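Local coordinates for putative P450-like enzyme (PDB 5Z9J), which binds heme b and, as a member of the cytochrome P450 family, is probably a monooxygenase that uses molecular oxygen, at residues G108-L113 against S357-E362; Q34-Y39 against V301-Q306; D91-P96 against S210-A215; R149-Q154 against R190-E195. All coordinates share one frame; numbering follows the deposited sequence.

How the contacts relate
Contacts 1, 3 and 4 lie in the helical part of the P450 fold, whereas contact 2 belongs to the sheet-rich part, its centre about 42 Å from that of contact 1 and on the opposite side of the chain's centre. Contacts 3 and 4 are closest by centre, about 19 Å, and are linked through the consecutive helices 172-202 and 208-214; helices 82-93 and 96-116 likewise follow each other between contacts 3 and 1. Along the chain the first partners come in the order 34-39, 91-96, 108-113, 149-154. Contact 4 closes first, then contacts 3, 2 and 1, and together they tie early and late parts of the chain into one P450 fold.

Contact 1. Residues G108-L113 against S357-E362; sequences GIIHEL and SKAAVE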
# COMPACT_ATOMS: atom_id res chain seq x y z
N GLY A 108 5.36 -21.34 5.96
CA GLY A 108 6.74 -21.79 5.80
C GLY A 108 7.67 -20.60 5.82
O GLY A 108 8.68 -20.62 6.53
N ILE A 109 7.31 -19.54 5.10
CA ILE A 109 8.16 -18.36 5.00
C ILE A 109 8.31 -17.64 6.33
O ILE A 109 9.41 -17.21 6.71
CB ILE A 109 7.61 -17.33 3.99
CG1 ILE A 109 7.54 -17.96 2.60
CG2 ILE A 109 8.47 -16.09 3.96
CD1 ILE A 109 8.88 -18.61 2.19
N ILE A 110 7.17 -17.55 7.03
CA ILE A 110 7.12 -16.90 8.32
C ILE A 110 7.98 -17.61 9.37
O ILE A 110 8.77 -16.97 10.07
CB ILE A 110 5.68 -16.84 8.82
CG1 ILE A 110 4.91 -15.81 8.03
CG2 ILE A 110 5.64 -16.48 10.31
CD1 ILE A 110 3.40 -15.91 8.23
N HIS A 111 7.82 -18.91 9.47
CA HIS A 111 8.60 -19.69 10.43
C HIS A 111 10.07 -19.58 10.14
O HIS A 111 10.89 -19.53 11.05
CB HIS A 111 8.18 -21.15 10.41
CG HIS A 111 6.89 -21.40 11.13
ND1 HIS A 111 6.76 -21.19 12.49
CD2 HIS A 111 5.68 -21.80 10.68
CE1 HIS A 111 5.51 -21.47 12.85
NE2 HIS A 111 4.84 -21.84 11.77
N GLU A 112 10.39 -19.54 8.85
CA GLU A 112 11.76 -19.40 8.37
C GLU A 112 12.36 -18.05 8.76
O GLU A 112 13.50 -17.96 9.19
CB GLU A 112 11.76 -19.56 6.87
CG GLU A 112 12.99 -20.13 6.28
CD GLU A 112 12.85 -20.26 4.77
OE1 GLU A 112 11.91 -20.96 4.32
OE2 GLU A 112 13.67 -19.67 4.04
N LEU A 113 11.57 -17.00 8.63
CA LEU A 113 11.99 -15.70 9.08
C LEU A 113 12.25 -15.68 10.59
O LEU A 113 13.27 -15.14 11.05
CB LEU A 113 10.95 -14.65 8.70
CG LEU A 113 10.95 -14.29 7.20
CD1 LEU A 113 9.79 -13.37 6.88
CD2 LEU A 113 12.26 -13.64 6.81
N SER A 357 -1.00 -11.05 6.62
CA SER A 357 -1.01 -10.33 7.88
C SER A 357 -1.60 -11.20 8.99
O SER A 357 -1.04 -11.29 10.06
CB SER A 357 -1.83 -9.05 7.74
OG SER A 357 -1.13 -8.21 6.86
N LYS A 358 -2.72 -11.85 8.71
CA LYS A 358 -3.35 -12.76 9.67
C LYS A 358 -2.39 -13.88 10.09
O LYS A 358 -2.24 -14.18 11.29
CB LYS A 358 -4.62 -13.36 9.09
CG LYS A 358 -5.29 -14.40 10.00
CD LYS A 358 -6.58 -14.96 9.37
CE LYS A 358 -7.10 -16.16 10.14
NZ LYS A 358 -8.28 -16.74 9.44
N ALA A 359 -1.74 -14.52 9.10
CA ALA A 359 -0.82 -15.58 9.40
C ALA A 359 0.33 -15.04 10.26
O ALA A 359 0.77 -15.68 11.20
CB ALA A 359 -0.24 -16.20 8.06
N ALA A 360 0.78 -13.84 9.93
CA ALA A 360 1.94 -13.25 10.59
C ALA A 360 1.62 -12.90 12.03
O ALA A 360 2.38 -13.21 12.92
CB ALA A 360 2.38 -12.02 9.84
N VAL A 361 0.49 -12.23 12.24
CA VAL A 361 0.14 -11.88 13.59
C VAL A 361 -0.08 -13.09 14.47
O VAL A 361 0.39 -13.14 15.61
CB VAL A 361 -1.12 -11.03 13.61
CG1 VAL A 361 -1.63 -10.86 15.06
CG2 VAL A 361 -0.82 -9.67 12.97
N GLU A 362 -0.82 -14.07 13.94
CA GLU A 362 -1.11 -15.30 14.65
C GLU A 362 0.17 -15.99 15.06
O GLU A 362 0.31 -16.44 16.19
CB GLU A 362 -1.97 -16.23 13.80
CG GLU A 362 -3.41 -15.80 13.75
CD GLU A 362 -4.22 -16.69 12.84
OE1 GLU A 362 -3.64 -17.46 11.99
OE2 GLU A 362 -5.46 -16.65 12.95
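Ile110 reaches across to Ala359 and Ala360 in the four-helix bundle of the cytochrome P450 core, where helix 96-116, the D helix of the usual nomenclature, packs on helix 350-367, the L helix that follows the heme-ligating cysteine. The backbones come near here, with Ile110 CA 6.7 Å from Ala360 CA, as the residues opposite the isoleucine are alanines. Ile110 does all the touching from its own segment, and it does so with a single methyl. Its CG1 lies anti to the carbonyl carbon (chi1 -72°), and the extended second torsion (chi2 167°) sends CD1 straight outward to the other helix. There CD1 meets Ala359 CB at 3.7 Å, a purely apolar contact, while Ala360 CB stands a little farther off, 4.3 Å from CD1. No hydrogen bond joins the two segments, and all three residues are buried.

Phe129 of helix 125-130 touches both Ile110 and Ala360, while Leu133 of helix 132-142 packs on Ile110 and Ile246 of helix 240-255 on Ala360. A hydrogen bond between Arg367 NH1 and His111 ND1 also ties the same two helices together. Besides the alanine methyls, CD1 of Ile110 rests against backbone: it is 3.7 Å from Ala360 N and 3.8 Å from Ala360 CA.

Contact 2. Residues Q34-Y39 against V301-Q306; sequences QLWNVY and VIPKDQ. With TAM (tris(hydroxyethyl)aminomethane), chain F.
Trp36 turns its indole toward segment 301-306 with CG anti to the carbonyl carbon (chi1 -62°), and Gln306 comes to meet it on a chain bent at its second torsion (chi2 -60°), which folds the amide back to the indole N-H. The bond from Trp36 NE1 to Gln306 OE1 is 3.2 Å long and bent, with an N-H...O angle of 144°. OE1 lies in the indole plane, yet the amide stands almost perpendicular to the ring. A water gives OE1 a second donor at 2.7 Å and also donates to Gln34 O, bridging the two segments.

Ile302 covers one face of the indole: its CG2 sits 3.8 Å from the centroid of the five-membered ring, nearly on the normal, a CH-pi contact, while CG1 lies by the six-membered ring near CE3. Pro303 CD approaches Trp36 CZ2 obliquely at 3.6 Å. This joins two sheets of the P450 fold, since strand 35-38 runs between 27-30 and 307-310 in the mixed five-stranded sheet and strand 300-302 belongs to a separate antiparallel hairpin. Without the indole of Trp36, as with an alanine here, Gln306 OE1 would probably lose its N-H donor and a gap would open beside Ile302 and Pro303.

Gln34 and Leu35 face Asp30 in a G1 beta bulge. Asn37 points away from segment 301-306 and, with Tyr39, lines the pocket of the bound tris(hydroxyethyl)aminomethane, where Tyr39 OH is 3.3 Å from ligand atom C6.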
# COMPACT_ATOMS: atom_id res chain seq x y z
N GLN A 34 -0.23 23.95 -4.17
CA GLN A 34 -1.20 24.10 -5.25
C GLN A 34 -2.04 22.83 -5.42
O GLN A 34 -2.17 22.30 -6.52
CB GLN A 34 -0.49 24.46 -6.55
CG GLN A 34 -1.04 25.69 -7.24
CD GLN A 34 -0.01 26.33 -8.14
OE1 GLN A 34 1.19 26.19 -7.93
NE2 GLN A 34 -0.48 27.06 -9.15
N LEU A 35 -2.64 22.37 -4.33
CA LEU A 35 -3.49 21.19 -4.36
C LEU A 35 -4.62 21.32 -3.36
O LEU A 35 -4.56 22.17 -2.45
CB LEU A 35 -2.69 19.91 -4.09
CG LEU A 35 -1.78 19.76 -2.86
CD1 LEU A 35 -2.59 19.44 -1.62
CD2 LEU A 35 -0.66 18.68 -3.09
N TRP A 36 -5.62 20.46 -3.52
CA TRP A 36 -6.79 20.43 -2.67
C TRP A 36 -6.72 19.19 -1.79
O TRP A 36 -6.12 18.17 -2.19
CB TRP A 36 -8.08 20.44 -3.51
CG TRP A 36 -8.28 21.68 -4.38
CD1 TRP A 36 -7.69 21.95 -5.59
CD2 TRP A 36 -9.14 22.79 -4.10
NE1 TRP A 36 -8.11 23.17 -6.06
CE2 TRP A 36 -9.01 23.70 -5.17
CE3 TRP A 36 -10.00 23.11 -3.04
CZ2 TRP A 36 -9.71 24.91 -5.22
CZ3 TRP A 36 -10.70 24.32 -3.09
CH2 TRP A 36 -10.55 25.20 -4.16
N ASN A 37 -7.27 19.31 -0.57
CA ASN A 37 -7.36 18.26 0.44
C ASN A 37 -8.81 17.94 0.82
O ASN A 37 -9.58 18.85 1.07
CB ASN A 37 -6.60 18.67 1.73
CG ASN A 37 -5.10 18.85 1.51
OD1 ASN A 37 -4.41 17.90 1.20
ND2 ASN A 37 -4.59 20.06 1.70
N VAL A 38 -9.18 16.65 0.88
CA VAL A 38 -10.49 16.20 1.40
C VAL A 38 -10.29 15.30 2.62
O VAL A 38 -9.55 14.30 2.53
CB VAL A 38 -11.30 15.39 0.34
CG1 VAL A 38 -12.69 14.99 0.85
CG2 VAL A 38 -11.45 16.17 -0.91
N TYR A 39 -10.95 15.58 3.74
CA TYR A 39 -10.75 14.78 4.97
C TYR A 39 -12.04 14.03 5.47
O TYR A 39 -11.96 13.17 6.37
CB TYR A 39 -10.26 15.67 6.10
CG TYR A 39 -9.06 16.52 5.78
CD1 TYR A 39 -7.82 15.95 5.50
CD2 TYR A 39 -9.15 17.89 5.80
CE1 TYR A 39 -6.72 16.74 5.20
CE2 TYR A 39 -8.06 18.68 5.52
CZ TYR A 39 -6.85 18.10 5.22
OH TYR A 39 -5.76 18.89 4.93
N VAL A 301 -16.27 24.51 -4.19
CA VAL A 301 -16.16 24.33 -5.63
C VAL A 301 -14.70 24.03 -6.00
O VAL A 301 -13.78 24.80 -5.70
CB VAL A 301 -16.66 25.55 -6.42
CG1 VAL A 301 -16.50 25.33 -7.92
CG2 VAL A 301 -18.13 25.88 -6.09
N ILE A 302 -14.47 22.93 -6.68
CA ILE A 302 -13.10 22.63 -7.10
C ILE A 302 -13.04 22.70 -8.63
O ILE A 302 -13.82 22.04 -9.33
CB ILE A 302 -12.64 21.28 -6.59
CG1 ILE A 302 -12.68 21.27 -5.07
CG2 ILE A 302 -11.20 20.97 -7.13
CD1 ILE A 302 -12.62 19.92 -4.46
N PRO A 303 -12.16 23.56 -9.15
CA PRO A 303 -12.11 23.72 -10.60
C PRO A 303 -11.66 22.44 -11.30
O PRO A 303 -11.21 21.49 -10.67
CB PRO A 303 -11.08 24.85 -10.81
CG PRO A 303 -11.05 25.60 -9.48
CD PRO A 303 -11.31 24.53 -8.44
N LYS A 304 -11.86 22.44 -12.61
CA LYS A 304 -11.30 21.51 -13.57
C LYS A 304 -9.79 21.38 -13.37
O LYS A 304 -9.15 22.28 -12.86
CB LYS A 304 -11.61 22.01 -15.00
CG LYS A 304 -11.42 20.99 -16.12
CD LYS A 304 -11.61 21.62 -17.53
CE LYS A 304 -10.68 22.81 -17.79
NZ LYS A 304 -10.76 23.34 -19.18
N ASP A 305 -9.24 20.22 -13.72
CA ASP A 305 -7.79 20.01 -13.78
C ASP A 305 -7.02 20.33 -12.50
O ASP A 305 -5.94 20.92 -12.56
CB ASP A 305 -7.20 20.84 -14.92
CG ASP A 305 -7.84 20.53 -16.25
OD1 ASP A 305 -8.29 19.38 -16.43
OD2 ASP A 305 -7.88 21.42 -17.13
N GLN A 306 -7.56 19.95 -11.35
CA GLN A 306 -6.89 20.17 -10.07
C GLN A 306 -6.46 18.86 -9.46
O GLN A 306 -7.08 17.82 -9.70
CB GLN A 306 -7.79 20.93 -9.09
CG GLN A 306 -8.16 22.38 -9.45
CD GLN A 306 -6.96 23.28 -9.59
OE1 GLN A 306 -6.22 23.49 -8.62
NE2 GLN A 306 -6.78 23.87 -10.78
C TAM F . -1.55 18.40 4.47
C1 TAM F . -2.40 19.57 5.10
C2 TAM F . -0.36 18.00 5.35
C3 TAM F . -2.47 17.17 4.21
C4 TAM F . -2.21 19.66 6.62
C5 TAM F . 0.40 16.88 4.65
C6 TAM F . -3.32 16.74 5.43
N TAM F . -1.03 18.81 3.17
O4 TAM F . -1.19 20.58 6.94
O5 TAM F . 0.34 17.14 3.24
O6 TAM F . -2.46 16.19 6.41
O HOH W 1 -4.14 21.72 -8.37

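Contact 3. Residues D91-P96 against S210-A215; sequences DHAFTP and SQLVHA
Ala93 and Gln211 meet through their beta carbons, CB to CB at 4.0 Å, where the backbones of the two segments come nearest. Farther along the glutamine, Gln211 CG rests 3.8 Å from Ala93 O, and its chain, bent at chi2 (-68°), then swings the amide round to Thr95. Here Gln211 OE1 lies 3.3 Å from the methyl CG2 of Thr95, the two side chains approaching from opposite directions; this is a van der Waals touch, and no hydrogen bond crosses between the segments. Leu212 CD2 adds a looser apolar contact to Ala93 CB, at 4.4 Å.

What sets Thr95 in place is the turn before it. Phe94 is the centre of an inverse gamma turn, closed by the bond from Thr95 N to Ala93 O. Thr95 then takes the N-cap position of the next helix: with chi1 at 63° its OG1 makes a weak hydrogen bond to Leu98 N, while CG2 is left to face Gln211. On the partner side, His214 ND1 donates to Ser210 O at 3.0 Å, and Asp207 OD1 accepts from Ser210 N. Leu208 of the same helix also packs on Ala93 and Phe94.

The contact packs helix 208-214 against the C-terminal end of helix 82-93, the C helix of the cytochrome P450 fold, which carries the heme-binding residues His83 and Arg87.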
# COMPACT_ATOMS: atom_id res chain seq x y z
N ASP A 91 -6.28 -9.76 -12.24
CA ASP A 91 -7.23 -10.45 -11.36
C ASP A 91 -7.31 -11.90 -11.79
O ASP A 91 -7.07 -12.81 -11.01
CB ASP A 91 -8.65 -9.86 -11.43
CG ASP A 91 -8.81 -8.54 -10.66
OD1 ASP A 91 -8.04 -8.27 -9.73
OD2 ASP A 91 -9.78 -7.79 -10.96
N HIS A 92 -7.60 -12.08 -13.06
CA HIS A 92 -7.70 -13.40 -13.65
C HIS A 92 -6.40 -14.18 -13.47
O HIS A 92 -6.42 -15.40 -13.24
CB HIS A 92 -8.02 -13.32 -15.14
CG HIS A 92 -8.32 -14.65 -15.75
ND1 HIS A 92 -7.35 -15.44 -16.32
CD2 HIS A 92 -9.49 -15.30 -15.92
CE1 HIS A 92 -7.91 -16.54 -16.79
NE2 HIS A 92 -9.21 -16.48 -16.56
N ALA A 93 -5.29 -13.46 -13.59
CA ALA A 93 -3.98 -14.08 -13.54
C ALA A 93 -3.80 -14.72 -12.18
O ALA A 93 -3.25 -15.81 -12.06
CB ALA A 93 -2.88 -13.08 -13.84
N PHE A 94 -4.39 -14.09 -11.16
CA PHE A 94 -4.40 -14.68 -9.82
C PHE A 94 -5.32 -15.87 -9.80
O PHE A 94 -6.37 -15.81 -9.16
CB PHE A 94 -4.91 -13.69 -8.77
CG PHE A 94 -3.86 -12.80 -8.20
CD1 PHE A 94 -3.28 -11.81 -8.98
CD2 PHE A 94 -3.48 -12.93 -6.89
CE1 PHE A 94 -2.32 -10.97 -8.46
CE2 PHE A 94 -2.53 -12.09 -6.36
CZ PHE A 94 -1.94 -11.10 -7.15
N THR A 95 -4.92 -16.94 -10.47
CA THR A 95 -5.74 -18.14 -10.55
C THR A 95 -5.93 -18.79 -9.19
O THR A 95 -5.13 -18.58 -8.29
CB THR A 95 -5.13 -19.17 -11.48
OG1 THR A 95 -3.86 -19.60 -10.96
CG2 THR A 95 -4.99 -18.58 -12.88
N PRO A 96 -6.99 -19.60 -9.06
CA PRO A 96 -7.25 -20.31 -7.80
C PRO A 96 -6.10 -21.21 -7.32
O PRO A 96 -5.96 -21.35 -6.11
CB PRO A 96 -8.49 -21.16 -8.13
CG PRO A 96 -9.18 -20.40 -9.22
CD PRO A 96 -8.08 -19.81 -10.04
N SER A 210 4.18 -16.25 -15.86
CA SER A 210 3.79 -17.27 -16.82
C SER A 210 2.39 -17.02 -17.32
O SER A 210 2.09 -17.25 -18.48
CB SER A 210 3.86 -18.66 -16.20
OG SER A 210 2.93 -19.50 -16.83
N GLN A 211 1.55 -16.52 -16.43
CA GLN A 211 0.18 -16.21 -16.78
C GLN A 211 0.12 -14.95 -17.64
O GLN A 211 -0.64 -14.88 -18.61
CB GLN A 211 -0.65 -16.00 -15.51
CG GLN A 211 -0.92 -17.24 -14.67
CD GLN A 211 -1.84 -18.23 -15.35
OE1 GLN A 211 -3.04 -18.00 -15.46
NE2 GLN A 211 -1.27 -19.34 -15.83
N LEU A 212 0.98 -13.97 -17.32
CA LEU A 212 1.01 -12.71 -18.06
C LEU A 212 1.50 -12.77 -19.53
O LEU A 212 1.00 -12.03 -20.39
CB LEU A 212 1.86 -11.68 -17.29
CG LEU A 212 1.25 -11.15 -15.99
CD1 LEU A 212 2.18 -10.14 -15.28
CD2 LEU A 212 -0.14 -10.57 -16.21
N VAL A 213 2.48 -13.62 -19.81
CA VAL A 213 3.03 -13.73 -21.16
C VAL A 213 1.98 -14.25 -22.14
O VAL A 213 2.09 -14.01 -23.34
CB VAL A 213 4.29 -14.60 -21.21
CG1 VAL A 213 5.38 -13.96 -20.36
CG2 VAL A 213 3.99 -16.03 -20.76
N HIS A 214 1.02 -15.03 -21.65
CA HIS A 214 -0.05 -15.52 -22.52
C HIS A 214 -1.24 -14.55 -22.62
O HIS A 214 -1.98 -14.58 -23.59
CB HIS A 214 -0.54 -16.89 -22.08
CG HIS A 214 0.51 -17.96 -22.15
ND1 HIS A 214 1.17 -18.42 -21.03
CD2 HIS A 214 1.04 -18.63 -23.20
CE1 HIS A 214 2.04 -19.35 -21.39
NE2 HIS A 214 1.98 -19.49 -22.71
N ALA A 215 -1.41 -13.69 -21.62
CA ALA A 215 -2.59 -12.81 -21.55
C ALA A 215 -2.60 -11.81 -22.70
O ALA A 215 -1.55 -11.55 -23.30
CB ALA A 215 -2.64 -12.09 -20.22

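Contact 4. Residues R149-Q154 against R190-E195; sequences RALFRQ and RDYWHE
An aromatic cluster of Phe152, Tyr192 and Trp193 joins helices 147-163 and 172-202, which correspond to the F and G helices of the P450 fold. The two segments run antiparallel (158° between their directions), and their axes stay 13.0 Å apart, a span bridged by large side chains. Phe152 presents its edge to the face of Tyr192 in an offset edge-to-face pair, centroids 5.6 Å apart and planes at 81°; the nearest atoms are Phe152 CE1 and Tyr192 CE2, at 3.7 Å. The tip of the same phenyl ring also reaches Trp193, with Phe152 CZ 3.6 Å from Trp193 CH2, though these two rings meet obliquely.

With chi1 at 175°, the Tyr192 ring swings out opposite the backbone N and across to helix 147-163, where Leu151 CD2 lies 3.6 Å from Tyr192 CD1. Within its own helix, Tyr192 CD2 stands 3.7 Å above the Trp193 ring plane. Replacing Tyr192 by an alanine is likely to rob the Phe152 edge of its facing ring, remove the support of Leu151 CD2 and uncover part of the indole.

Trp155, one turn on in helix 147-163, meets Phe152 and stands edge-to-face with Tyr192. Helix 224-238 borders the cluster, with Leu235 on Phe152 and with Ser228 and Ala231 on Trp193, while Ser139 and Leu142 of helix 132-142 touch Phe152 and Trp193 respectively.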
# COMPACT_ATOMS: atom_id res chain seq x y z
N ARG A 149 15.40 -11.08 -5.18
CA ARG A 149 14.65 -10.34 -4.16
C ARG A 149 15.50 -9.13 -3.72
O ARG A 149 14.97 -8.08 -3.35
CB ARG A 149 14.29 -11.23 -2.96
CG ARG A 149 13.29 -12.38 -3.25
CD ARG A 149 13.28 -13.40 -2.09
NE ARG A 149 12.51 -14.61 -2.35
CZ ARG A 149 12.48 -15.66 -1.53
NH1 ARG A 149 13.14 -15.64 -0.37
NH2 ARG A 149 11.75 -16.73 -1.83
N ALA A 150 16.82 -9.29 -3.81
CA ALA A 150 17.77 -8.21 -3.55
C ALA A 150 17.54 -7.02 -4.47
O ALA A 150 17.47 -5.87 -4.03
CB ALA A 150 19.20 -8.72 -3.72
N LEU A 151 17.44 -7.31 -5.77
CA LEU A 151 17.30 -6.30 -6.79
C LEU A 151 16.02 -5.49 -6.55
O LEU A 151 15.97 -4.29 -6.83
CB LEU A 151 17.29 -6.95 -8.17
CG LEU A 151 17.07 -6.04 -9.38
CD1 LEU A 151 18.12 -4.95 -9.36
CD2 LEU A 151 17.14 -6.85 -10.68
N PHE A 152 15.01 -6.15 -5.98
CA PHE A 152 13.74 -5.49 -5.68
C PHE A 152 13.80 -4.54 -4.46
O PHE A 152 13.20 -3.46 -4.48
CB PHE A 152 12.64 -6.55 -5.45
CG PHE A 152 12.29 -7.34 -6.69
CD1 PHE A 152 12.78 -7.00 -7.94
CD2 PHE A 152 11.44 -8.44 -6.60
CE1 PHE A 152 12.44 -7.74 -9.07
CE2 PHE A 152 11.09 -9.19 -7.73
CZ PHE A 152 11.59 -8.83 -8.96
N ARG A 153 14.51 -4.95 -3.41
CA ARG A 153 14.61 -4.09 -2.23
C ARG A 153 15.41 -2.83 -2.57
O ARG A 153 15.11 -1.73 -2.06
CB ARG A 153 15.25 -4.84 -1.06
CG ARG A 153 15.38 -4.03 0.21
CD ARG A 153 14.21 -4.33 1.14
NE ARG A 153 14.15 -3.50 2.34
CZ ARG A 153 13.71 -2.24 2.38
NH1 ARG A 153 13.28 -1.63 1.29
NH2 ARG A 153 13.71 -1.60 3.54
N GLN A 154 16.35 -2.97 -3.51
CA GLN A 154 17.10 -1.85 -4.06
C GLN A 154 16.18 -0.87 -4.76
O GLN A 154 16.20 0.33 -4.49
CB GLN A 154 18.16 -2.36 -5.05
CG GLN A 154 19.08 -1.28 -5.59
CD GLN A 154 20.18 -1.83 -6.49
OE1 GLN A 154 20.39 -3.04 -6.58
NE2 GLN A 154 20.89 -0.92 -7.15
N ARG A 190 12.21 -2.62 -16.99
CA ARG A 190 11.63 -3.10 -18.21
C ARG A 190 12.58 -4.15 -18.79
O ARG A 190 12.14 -5.20 -19.23
CB ARG A 190 11.42 -1.98 -19.22
CG ARG A 190 10.63 -2.44 -20.44
CD ARG A 190 11.01 -1.65 -21.67
NE ARG A 190 12.41 -1.24 -21.57
CZ ARG A 190 13.42 -1.91 -22.12
NH1 ARG A 190 13.20 -3.03 -22.80
NH2 ARG A 190 14.66 -1.46 -21.97
N ASP A 191 13.88 -3.91 -18.68
CA ASP A 191 14.84 -4.85 -19.27
C ASP A 191 14.97 -6.06 -18.38
O ASP A 191 15.20 -7.15 -18.86
CB ASP A 191 16.20 -4.19 -19.44
N TYR A 192 14.63 -5.89 -17.11
CA TYR A 192 14.58 -7.03 -16.22
C TYR A 192 13.41 -7.94 -16.54
O TYR A 192 13.60 -9.14 -16.84
CB TYR A 192 14.49 -6.59 -14.77
CG TYR A 192 14.31 -7.74 -13.83
CD1 TYR A 192 15.41 -8.47 -13.40
CD2 TYR A 192 13.05 -8.10 -13.35
CE1 TYR A 192 15.27 -9.53 -12.53
CE2 TYR A 192 12.90 -9.16 -12.48
CZ TYR A 192 14.02 -9.87 -12.08
OH TYR A 192 13.91 -10.93 -11.21
N TRP A 193 12.20 -7.36 -16.55
CA TRP A 193 11.01 -8.15 -16.83
C TRP A 193 11.09 -8.74 -18.25
O TRP A 193 10.60 -9.84 -18.48
CB TRP A 193 9.76 -7.32 -16.62
CG TRP A 193 9.63 -6.99 -15.16
CD1 TRP A 193 9.69 -5.77 -14.61
CD2 TRP A 193 9.42 -7.91 -14.06
NE1 TRP A 193 9.56 -5.84 -13.24
CE2 TRP A 193 9.38 -7.15 -12.88
CE3 TRP A 193 9.28 -9.30 -13.97
CZ2 TRP A 193 9.20 -7.71 -11.61
CZ3 TRP A 193 9.11 -9.87 -12.70
CH2 TRP A 193 9.05 -9.07 -11.55
N HIS A 194 11.78 -8.07 -19.16
CA HIS A 194 11.98 -8.63 -20.49
C HIS A 194 12.64 -10.00 -20.41
O HIS A 194 12.20 -10.94 -21.06
CB HIS A 194 12.87 -7.73 -21.34
CG HIS A 194 13.27 -8.34 -22.66
ND1 HIS A 194 12.37 -8.63 -23.66
CD2 HIS A 194 14.48 -8.75 -23.11
CE1 HIS A 194 13.00 -9.18 -24.68
NE2 HIS A 194 14.28 -9.25 -24.38
N GLU A 195 13.64 -10.14 -19.56
CA GLU A 195 14.33 -11.43 -19.45
C GLU A 195 13.52 -12.45 -18.65
O GLU A 195 13.61 -13.66 -18.91
CB GLU A 195 15.71 -11.24 -18.82